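Local atomic coordinates of protein Niban 2 (Homo sapiens, PDB entry 7CTP), a protein that may help suppress apoptosis and may promote melanoma cell invasion, and joins a PH domain to long helices in the part described here. Residues A[330-333]-A[334-337]; A[539-542]-A[543-547]; A[179-182]-A[183-187]; A[399-402]-A[403-407]. All blocks are in the same frame, centred on the assembly; numbering follows the deposited sequence.

Contact 1 (A[330-333]-A[334-337]); sequences AEVC and VRNH
R335 folds back over the preceding turn, towards E331 and V332. Its CB rests 3.4 Å from E331 O, the carbonyl that takes the R335 N-H in a helical bond of 2.9 Å. At the CG-CD bond the chain bends (chi3 39°), which turns the guanidinium back along the helix and lays one face over E331 O and the CA of V332, both offset toward its rim. NH1 comes to 3.7 Å from CG2 of V332, while NH2 lies 4.2 Å from CB of E331. The carboxylate of E331 has the opposite charge but stops short of the arginine, with OE1 of E331 4.9 Å from NH2 of R335. This is the last turn of the long helix 260-337, where i to i+4 bonds continue to the end: H337 N donates to C333 O. On the exposed side, CG1 of V332 lies 3.6 Å from ND2 of N336, the two side chains running the same way. A330 and V334 are buried, packing against T543 of helix 532-555; C333 and V334 meet L503 of helix 464-511. CD2 of the H337 ring is 4.2 Å from SG of C333, an oblique approach, and the H337 side chain also touches F502.

Contact 2 (A[539-542]-A[543-547]); sequences VVLQ and TVMKD
T543 turns its hydroxyl back on V540, and the carbonyl oxygen V540 O is gripped twice by this one residue. OG1 donates to it at 2.6 Å, in the carbonyl plane and on a lone pair; T543 N donates to the same oxygen at 3.0 Å from well above that plane. The hydroxyl gets there because OG1 stands between the backbone N and the carbonyl carbon (chi1 70°), while CG2 is turned over V539 O. This hydroxyl-to-backbone bond, common for serine and threonine within helices, falls at an irregular turn of helix 532-555. V544 N reaches L541 O, three residues back, at 3.2 Å, and M545 N reaches Q542 O only weakly, at 3.4 Å. Q542 O and K546 N, 4.4 Å apart, are joined instead by a water that donates to Q542 O (2.5 Å) and accepts from K546 N (2.9 Å), so both groups are satisfied through it. Replacing T543 by an alanine would probably leave V540 O with the tilted amide bond alone and open a gap beside L327 and V334 of helix 260-337. On the flank facing helix 464-511, L541 and M545 lie side by side, CD2 of L541 4.0 Å from SD of M545, with I500 and R492 beyond them.

Contact 3 (A[179-182]-A[183-187]); sequences QDKW and QAVLQ
W182 meets V185 and L186 one turn further on in helix 176-194, the C-terminal helix of the PH fold, on the face packed against its sheet. V185 runs alongside the indole and approaches it obliquely, with CG1 of V185 4.2 Å from CZ3 of W182. L186 instead crosses the indole at a slant: its CG, set anti to its own carbonyl carbon (chi1 -66°), is brought over W182 O and to the ring edge, near the ring plane, 4.2 Å from CE3 of W182. The same CG is pressed to 3.1 Å from W182 O, the carbonyl that also receives the L186 N-H at 2.8 Å. Of the two neighbours only L186 thus meets the edge; the indole also meets F70 edge-to-face and touches L74, S89, V91 and L159 of the strands. V185 uses its second methyl differently: CG2 lies 3.4 Å from K181 O and touches the aliphatic chain of K181. D180 and Q183 turn their polar ends to a common water. Q183 reaches it with an extended chain, CG anti to the backbone N (chi1 179°). The water donates to both acceptors, at 2.9 Å to OD1 of D180 and at 2.7 Å to OE1 of Q183, while NE2 of Q179 binds P158 O of the sheet.

Contact 4 (A[399-402]-A[403-407]); sequences LKMQ and SCYEK
M401 O accepts the Y405 N-H at 3.2 Å nearly straight, plus a weak bond from C404 N, and Q402 O takes E406 N at 2.9 Å. These bonds build the short helix 402-405, which follows an irregular turn at 399-401 and sits between the PH-domain helix 176-194 and helices 342-378 and 422-455. The Y405 ring folds back over M401: M401 O lies above one ring face, offset toward its rim. The methionine chain, bent at both chi2 and chi3 (-66° and -59°), follows the phenol to its end, CB 3.7 Å from CE2 and CE 3.7 Å from OH. Q402 comes from another direction, its OE1 in the ring plane at the edge, 3.7 Å from CD2, with amide and ring planes 60° apart. NE2 of the same amide binds P398 O and D188 OD1, which fixes how it is turned, and R191 makes a cation-pi contact with the ring. An alanine in place of Y405 would probably open a gap beside M401, leaving its methyl without the phenol it lies along and R191 without its aromatic partner. Where the helix begins, water replaces a direct bond: one molecule joins L399 O to S403 N, and a second donates to K400 O at 2.6 Å and to S403 OG at 3.0 Å; S403 OG is also hydrogen-bonded to OE1 of E359.

The four contacts form two pairs, far apart in the fold. Contacts 1 and 2, with centres 10 Å apart, belong to neighbouring helices and touch directly: CG2 of V334 lies 3.5 Å from OG1 of T543 and 3.6 Å from CG1 of V544. Contacts 3 and 4, centres 12 Å apart, join the PH domain to the helical part, CB of A184 meeting NE2 of Q402 at 3.8 Å, while NZ of K181 approaches CB of L399 at 4.1 Å. Between the pairs there is no touch. Contacts 1 and 3 lie on opposite sides of the chain's centre, about 45 Å between centres, and contacts 2 and 4 are about 23 Å apart at their nearest atoms.

Contact 1 (A[330-333]-A[334-337])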
loop_
_atom_site.group_PDB
_atom_site.type_symbol
_atom_site.label_atom_id
_atom_site.label_comp_id
_atom_site.label_asym_id
_atom_site.label_seq_id
_atom_site.Cartn_x
_atom_site.Cartn_y
_atom_site.Cartn_z
ATOM N N ALA A 330 26.629 -8.768 -13.848
ATOM C CA ALA A 330 25.515 -7.859 -13.601
ATOM C C ALA A 330 25.434 -6.790 -14.681
ATOM O O ALA A 330 24.350 -6.497 -15.199
ATOM C CB ALA A 330 25.641 -7.225 -12.216
ATOM N N GLU A 331 26.578 -6.189 -15.036
ATOM C CA GLU A 331 26.565 -5.114 -16.021
ATOM C C GLU A 331 26.114 -5.623 -17.384
ATOM O O GLU A 331 25.372 -4.930 -18.095
ATOM C CB GLU A 331 27.944 -4.458 -16.100
ATOM C CG GLU A 331 28.173 -3.420 -14.999
ATOM C CD GLU A 331 29.614 -2.935 -14.924
ATOM O OE1 GLU A 331 30.486 -3.552 -15.567
ATOM O OE2 GLU A 331 29.869 -1.939 -14.216
ATOM N N VAL A 332 26.520 -6.841 -17.749
ATOM C CA VAL A 332 26.069 -7.420 -19.012
ATOM C C VAL A 332 24.563 -7.619 -18.989
ATOM O O VAL A 332 23.869 -7.354 -19.979
ATOM C CB VAL A 332 26.805 -8.741 -19.304
ATOM C CG1 VAL A 332 26.114 -9.480 -20.462
ATOM C CG2 VAL A 332 28.272 -8.489 -19.635
ATOM N N CYS A 333 24.027 -8.071 -17.847
ATOM C CA CYS A 333 22.600 -8.367 -17.781
ATOM C C CYS A 333 21.791 -7.075 -17.855
ATOM O O CYS A 333 20.751 -7.021 -18.524
ATOM C CB CYS A 333 22.298 -9.175 -16.510
ATOM S SG CYS A 333 20.563 -9.732 -16.332
ATOM N N VAL A 334 22.285 -6.002 -17.224
ATOM C CA VAL A 334 21.611 -4.710 -17.341
ATOM C C VAL A 334 21.656 -4.208 -18.781
ATOM O O VAL A 334 20.650 -3.739 -19.329
ATOM C CB VAL A 334 22.238 -3.682 -16.385
ATOM C CG1 VAL A 334 21.721 -2.294 -16.709
ATOM C CG2 VAL A 334 21.932 -4.044 -14.937
ATOM N N ARG A 335 22.834 -4.276 -19.407
ATOM C CA ARG A 335 22.977 -3.727 -20.753
ATOM C C ARG A 335 22.079 -4.460 -21.736
ATOM O O ARG A 335 21.430 -3.834 -22.584
ATOM C CB ARG A 335 24.434 -3.796 -21.214
ATOM C CG ARG A 335 25.012 -2.434 -21.605
ATOM C CD ARG A 335 26.522 -2.380 -21.390
ATOM N NE ARG A 335 27.150 -3.639 -21.761
ATOM C CZ ARG A 335 28.190 -4.176 -21.138
ATOM N NH1 ARG A 335 28.674 -5.334 -21.557
ATOM N NH2 ARG A 335 28.758 -3.551 -20.112
ATOM N N ASN A 336 22.001 -5.781 -21.614
ATOM C CA ASN A 336 21.298 -6.581 -22.604
ATOM C C ASN A 336 19.813 -6.730 -22.318
ATOM O O ASN A 336 19.023 -6.854 -23.261
ATOM C CB ASN A 336 21.926 -7.971 -22.699
ATOM C CG ASN A 336 23.342 -7.928 -23.226
ATOM O OD1 ASN A 336 23.862 -6.850 -23.513
ATOM N ND2 ASN A 336 23.978 -9.096 -23.337
ATOM N N HIS A 337 19.410 -6.703 -21.048
ATOM C CA HIS A 337 18.075 -7.149 -20.678
ATOM C C HIS A 337 17.272 -6.157 -19.853
ATOM O O HIS A 337 16.083 -6.412 -19.620
ATOM C CB HIS A 337 18.166 -8.486 -19.917
ATOM C CG HIS A 337 18.868 -9.562 -20.684
ATOM N ND1 HIS A 337 18.343 -10.114 -21.834
ATOM C CD2 HIS A 337 20.062 -10.166 -20.488
ATOM C CE1 HIS A 337 19.181 -11.019 -22.309
ATOM N NE2 HIS A 337 20.234 -11.070 -21.513
#

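Contact 2 (A[539-542]-A[543-547])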
loop_
_atom_site.group_PDB
_atom_site.type_symbol
_atom_site.label_atom_id
_atom_site.label_comp_id
_atom_site.label_asym_id
_atom_site.label_seq_id
_atom_site.Cartn_x
_atom_site.Cartn_y
_atom_site.Cartn_z
ATOM N N VAL A 539 24.945 -3.531 -4.320
ATOM C CA VAL A 539 25.857 -3.589 -5.464
ATOM C C VAL A 539 25.067 -3.726 -6.761
ATOM O O VAL A 539 25.323 -3.027 -7.750
ATOM C CB VAL A 539 26.868 -4.736 -5.292
ATOM C CG1 VAL A 539 27.570 -5.046 -6.628
ATOM C CG2 VAL A 539 27.900 -4.373 -4.227
ATOM N N VAL A 540 24.067 -4.607 -6.760
ATOM C CA VAL A 540 23.230 -4.788 -7.947
ATOM C C VAL A 540 22.453 -3.513 -8.256
ATOM O O VAL A 540 22.325 -3.107 -9.421
ATOM C CB VAL A 540 22.287 -5.988 -7.755
ATOM C CG1 VAL A 540 21.317 -6.086 -8.930
ATOM C CG2 VAL A 540 23.097 -7.263 -7.609
ATOM N N LEU A 541 21.902 -2.873 -7.218
ATOM C CA LEU A 541 21.159 -1.631 -7.413
ATOM C C LEU A 541 22.006 -0.593 -8.133
ATOM O O LEU A 541 21.500 0.150 -8.981
ATOM C CB LEU A 541 20.675 -1.079 -6.067
ATOM C CG LEU A 541 19.887 0.239 -6.048
ATOM C CD1 LEU A 541 18.825 0.201 -4.963
ATOM C CD2 LEU A 541 20.797 1.449 -5.834
ATOM N N GLN A 542 23.298 -0.524 -7.804
ATOM C CA GLN A 542 24.137 0.519 -8.382
ATOM C C GLN A 542 24.368 0.294 -9.872
ATOM O O GLN A 542 24.659 1.251 -10.598
ATOM C CB GLN A 542 25.465 0.609 -7.635
ATOM C CG GLN A 542 25.361 1.338 -6.295
ATOM C CD GLN A 542 24.770 2.729 -6.426
ATOM O OE1 GLN A 542 25.130 3.487 -7.328
ATOM N NE2 GLN A 542 23.863 3.075 -5.518
ATOM N N THR A 543 24.207 -0.941 -10.355
ATOM C CA THR A 543 24.412 -1.208 -11.777
ATOM C C THR A 543 23.274 -0.673 -12.642
ATOM O O THR A 543 23.480 -0.409 -13.832
ATOM C CB THR A 543 24.582 -2.707 -12.024
ATOM O OG1 THR A 543 23.329 -3.373 -11.814
ATOM C CG2 THR A 543 25.623 -3.284 -11.105
ATOM N N VAL A 544 22.069 -0.513 -12.090
ATOM C CA VAL A 544 20.987 0.101 -12.860
ATOM C C VAL A 544 20.824 1.583 -12.578
ATOM O O VAL A 544 20.073 2.258 -13.302
ATOM C CB VAL A 544 19.631 -0.591 -12.615
ATOM C CG1 VAL A 544 19.620 -1.961 -13.207
ATOM C CG2 VAL A 544 19.298 -0.622 -11.131
ATOM N N MET A 545 21.509 2.115 -11.563
ATOM C CA MET A 545 21.227 3.470 -11.100
ATOM C C MET A 545 21.489 4.506 -12.186
ATOM O O MET A 545 20.703 5.445 -12.356
ATOM C CB MET A 545 22.053 3.769 -9.855
ATOM C CG MET A 545 21.370 4.716 -8.890
ATOM S SD MET A 545 19.686 4.211 -8.510
ATOM C CE MET A 545 18.978 5.791 -8.095
ATOM N N LYS A 546 22.587 4.354 -12.932
ATOM C CA LYS A 546 22.900 5.316 -13.988
ATOM C C LYS A 546 21.804 5.339 -15.046
ATOM O O LYS A 546 21.258 6.402 -15.366
ATOM C CB LYS A 546 24.254 4.997 -14.624
ATOM C CG LYS A 546 24.614 5.899 -15.812
ATOM C CD LYS A 546 26.052 5.669 -16.254
ATOM C CE LYS A 546 26.302 6.179 -17.669
ATOM N NZ LYS A 546 26.470 5.079 -18.664
ATOM N N ASP A 547 21.447 4.163 -15.574
ATOM C CA ASP A 547 20.402 4.084 -16.591
ATOM C C ASP A 547 19.079 4.652 -16.085
ATOM O O ASP A 547 18.380 5.358 -16.820
ATOM C CB ASP A 547 20.226 2.638 -17.057
ATOM C CG ASP A 547 21.388 2.151 -17.904
ATOM O OD1 ASP A 547 21.832 2.909 -18.797
ATOM O OD2 ASP A 547 21.863 1.016 -17.676
HETATM O O HOH W 1 24.963 2.682 -12.629
#

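Contact 3 (A[179-182]-A[183-187])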
loop_
_atom_site.group_PDB
_atom_site.type_symbol
_atom_site.label_atom_id
_atom_site.label_comp_id
_atom_site.label_asym_id
_atom_site.label_seq_id
_atom_site.Cartn_x
_atom_site.Cartn_y
_atom_site.Cartn_z
ATOM N N GLN A 179 -25.060 2.747 -6.306
ATOM C CA GLN A 179 -23.964 1.838 -6.643
ATOM C C GLN A 179 -22.680 2.607 -6.939
ATOM O O GLN A 179 -21.607 2.281 -6.411
ATOM C CB GLN A 179 -24.369 0.975 -7.843
ATOM C CG GLN A 179 -23.525 -0.270 -8.080
ATOM C CD GLN A 179 -23.762 -0.879 -9.450
ATOM O OE1 GLN A 179 -24.070 -0.169 -10.413
ATOM N NE2 GLN A 179 -23.622 -2.196 -9.548
ATOM N N ASP A 180 -22.780 3.653 -7.768
ATOM C CA ASP A 180 -21.605 4.435 -8.148
ATOM C C ASP A 180 -20.999 5.139 -6.948
ATOM O O ASP A 180 -19.772 5.243 -6.833
ATOM C CB ASP A 180 -21.974 5.467 -9.217
ATOM C CG ASP A 180 -22.258 4.843 -10.569
ATOM O OD1 ASP A 180 -21.934 3.654 -10.768
ATOM O OD2 ASP A 180 -22.816 5.551 -11.435
ATOM N N LYS A 181 -21.844 5.653 -6.054
ATOM C CA LYS A 181 -21.347 6.355 -4.876
ATOM C C LYS A 181 -20.638 5.390 -3.938
ATOM O O LYS A 181 -19.528 5.660 -3.467
ATOM C CB LYS A 181 -22.503 7.048 -4.152
ATOM C CG LYS A 181 -22.085 7.858 -2.930
ATOM C CD LYS A 181 -20.957 8.820 -3.252
ATOM C CE LYS A 181 -20.972 10.018 -2.306
ATOM N NZ LYS A 181 -20.505 11.254 -2.999
ATOM N N TRP A 182 -21.276 4.256 -3.659
ATOM C CA TRP A 182 -20.680 3.290 -2.746
ATOM C C TRP A 182 -19.431 2.659 -3.344
ATOM O O TRP A 182 -18.525 2.276 -2.600
ATOM C CB TRP A 182 -21.705 2.224 -2.372
ATOM C CG TRP A 182 -22.538 2.609 -1.190
ATOM C CD1 TRP A 182 -23.871 2.917 -1.189
ATOM C CD2 TRP A 182 -22.098 2.731 0.168
ATOM N NE1 TRP A 182 -24.287 3.225 0.089
ATOM C CE2 TRP A 182 -23.216 3.120 0.939
ATOM C CE3 TRP A 182 -20.866 2.556 0.807
ATOM C CZ2 TRP A 182 -23.138 3.329 2.313
ATOM C CZ3 TRP A 182 -20.790 2.766 2.170
ATOM C CH2 TRP A 182 -21.918 3.149 2.911
ATOM N N GLN A 183 -19.359 2.538 -4.674
ATOM C CA GLN A 183 -18.138 2.021 -5.284
ATOM C C GLN A 183 -16.973 2.968 -5.056
ATOM O O GLN A 183 -15.860 2.529 -4.748
ATOM C CB GLN A 183 -18.322 1.774 -6.777
ATOM C CG GLN A 183 -17.059 1.264 -7.427
ATOM C CD GLN A 183 -17.260 0.850 -8.858
ATOM O OE1 GLN A 183 -18.283 1.160 -9.468
ATOM N NE2 GLN A 183 -16.285 0.148 -9.406
ATOM N N ALA A 184 -17.210 4.275 -5.187
ATOM C CA ALA A 184 -16.142 5.243 -4.943
ATOM C C ALA A 184 -15.720 5.239 -3.481
ATOM O O ALA A 184 -14.521 5.274 -3.168
ATOM C CB ALA A 184 -16.589 6.643 -5.361
ATOM N N VAL A 185 -16.697 5.218 -2.573
ATOM C CA VAL A 185 -16.406 5.243 -1.140
ATOM C C VAL A 185 -15.655 3.983 -0.726
ATOM O O VAL A 185 -14.689 4.041 0.043
ATOM C CB VAL A 185 -17.710 5.402 -0.333
ATOM C CG1 VAL A 185 -17.470 5.111 1.156
ATOM C CG2 VAL A 185 -18.293 6.803 -0.534
ATOM N N LEU A 186 -16.105 2.820 -1.212
ATOM C CA LEU A 186 -15.431 1.581 -0.830
ATOM C C LEU A 186 -14.052 1.484 -1.467
ATOM O O LEU A 186 -13.131 0.921 -0.856
ATOM C CB LEU A 186 -16.289 0.368 -1.188
ATOM C CG LEU A 186 -17.588 0.283 -0.371
ATOM C CD1 LEU A 186 -18.450 -0.871 -0.855
ATOM C CD2 LEU A 186 -17.274 0.162 1.112
ATOM N N GLN A 187 -13.882 2.021 -2.685
ATOM C CA GLN A 187 -12.544 2.128 -3.264
ATOM C C GLN A 187 -11.635 2.958 -2.372
ATOM O O GLN A 187 -10.458 2.620 -2.191
ATOM C CB GLN A 187 -12.588 2.760 -4.659
ATOM C CG GLN A 187 -12.958 1.841 -5.802
ATOM C CD GLN A 187 -13.121 2.592 -7.118
ATOM O OE1 GLN A 187 -13.061 3.823 -7.165
ATOM N NE2 GLN A 187 -13.334 1.850 -8.190
HETATM O O HOH W 2 -20.911 1.083 -9.872
#

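Contact 4 (A[399-402]-A[403-407])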
loop_
_atom_site.group_PDB
_atom_site.type_symbol
_atom_site.label_atom_id
_atom_site.label_comp_id
_atom_site.label_asym_id
_atom_site.label_seq_id
_atom_site.Cartn_x
_atom_site.Cartn_y
_atom_site.Cartn_z
ATOM N N LEU A 399 -16.248 12.331 -3.701
ATOM C CA LEU A 399 -16.510 12.607 -5.110
ATOM C C LEU A 399 -15.381 13.392 -5.767
ATOM O O LEU A 399 -14.903 13.015 -6.843
ATOM C CB LEU A 399 -17.831 13.378 -5.257
ATOM C CG LEU A 399 -18.261 13.784 -6.668
ATOM C CD1 LEU A 399 -18.311 12.581 -7.598
ATOM C CD2 LEU A 399 -19.611 14.503 -6.647
ATOM N N LYS A 400 -14.939 14.481 -5.129
ATOM C CA LYS A 400 -14.101 15.452 -5.821
ATOM C C LYS A 400 -12.727 14.893 -6.156
ATOM O O LYS A 400 -12.120 15.313 -7.148
ATOM C CB LYS A 400 -13.998 16.729 -4.990
ATOM C CG LYS A 400 -15.324 17.507 -4.957
ATOM C CD LYS A 400 -15.243 18.789 -4.135
ATOM C CE LYS A 400 -16.592 19.530 -4.140
ATOM N NZ LYS A 400 -16.576 20.740 -3.250
ATOM N N MET A 401 -12.223 13.937 -5.370
ATOM C CA MET A 401 -10.932 13.335 -5.682
ATOM C C MET A 401 -11.009 12.268 -6.766
ATOM O O MET A 401 -9.965 11.867 -7.285
ATOM C CB MET A 401 -10.317 12.724 -4.422
ATOM C CG MET A 401 -9.830 13.770 -3.405
ATOM S SD MET A 401 -8.445 14.735 -4.018
ATOM C CE MET A 401 -7.231 13.458 -4.345
ATOM N N GLN A 402 -12.209 11.806 -7.124
ATOM C CA GLN A 402 -12.313 10.629 -7.985
ATOM C C GLN A 402 -11.740 10.882 -9.370
ATOM O O GLN A 402 -11.138 9.982 -9.969
ATOM C CB GLN A 402 -13.762 10.165 -8.085
ATOM C CG GLN A 402 -14.328 9.644 -6.778
ATOM C CD GLN A 402 -13.385 8.677 -6.067
ATOM O OE1 GLN A 402 -12.650 7.915 -6.700
ATOM N NE2 GLN A 402 -13.406 8.708 -4.737
ATOM N N SER A 403 -11.915 12.093 -9.904
ATOM C CA SER A 403 -11.383 12.386 -11.235
ATOM C C SER A 403 -9.858 12.349 -11.249
ATOM O O SER A 403 -9.256 12.077 -12.294
ATOM C CB SER A 403 -11.898 13.738 -11.732
ATOM O OG SER A 403 -11.326 14.810 -10.997
ATOM N N CYS A 404 -9.217 12.613 -10.103
ATOM C CA CYS A 404 -7.765 12.471 -10.014
ATOM C C CYS A 404 -7.364 11.001 -10.002
ATOM O O CYS A 404 -6.483 10.578 -10.761
ATOM C CB CYS A 404 -7.228 13.168 -8.759
ATOM S SG CYS A 404 -7.888 14.824 -8.451
ATOM N N TYR A 405 -7.993 10.217 -9.124
ATOM C CA TYR A 405 -7.655 8.805 -8.991
ATOM C C TYR A 405 -7.894 8.067 -10.305
ATOM O O TYR A 405 -7.111 7.185 -10.688
ATOM C CB TYR A 405 -8.477 8.188 -7.856
ATOM C CG TYR A 405 -8.200 8.741 -6.457
ATOM C CD1 TYR A 405 -6.927 9.144 -6.080
ATOM C CD2 TYR A 405 -9.222 8.838 -5.510
ATOM C CE1 TYR A 405 -6.667 9.646 -4.786
ATOM C CE2 TYR A 405 -8.976 9.329 -4.216
ATOM C CZ TYR A 405 -7.694 9.730 -3.872
ATOM O OH TYR A 405 -7.434 10.214 -2.610
ATOM N N GLU A 406 -8.955 8.452 -11.026
ATOM C CA GLU A 406 -9.320 7.797 -12.284
ATOM C C GLU A 406 -8.207 7.872 -13.324
ATOM O O GLU A 406 -8.139 7.017 -14.217
ATOM C CB GLU A 406 -10.600 8.424 -12.848
ATOM C CG GLU A 406 -11.210 7.679 -14.054
ATOM C CD GLU A 406 -10.679 8.162 -15.403
ATOM O OE1 GLU A 406 -10.021 9.227 -15.462
ATOM O OE2 GLU A 406 -10.930 7.466 -16.412
ATOM N N LYS A 407 -7.328 8.879 -13.235
ATOM C CA LYS A 407 -6.254 9.004 -14.221
ATOM C C LYS A 407 -5.328 7.795 -14.205
ATOM O O LYS A 407 -4.685 7.494 -15.217
ATOM C CB LYS A 407 -5.452 10.286 -13.986
ATOM C CG LYS A 407 -6.258 11.572 -14.112
ATOM C CD LYS A 407 -6.861 11.727 -15.509
ATOM C CE LYS A 407 -7.412 13.143 -15.695
ATOM N NZ LYS A 407 -8.376 13.220 -16.838
HETATM O O HOH W 3 -14.235 13.717 -9.404
HETATM O O HOH W 4 -13.259 16.359 -9.284
#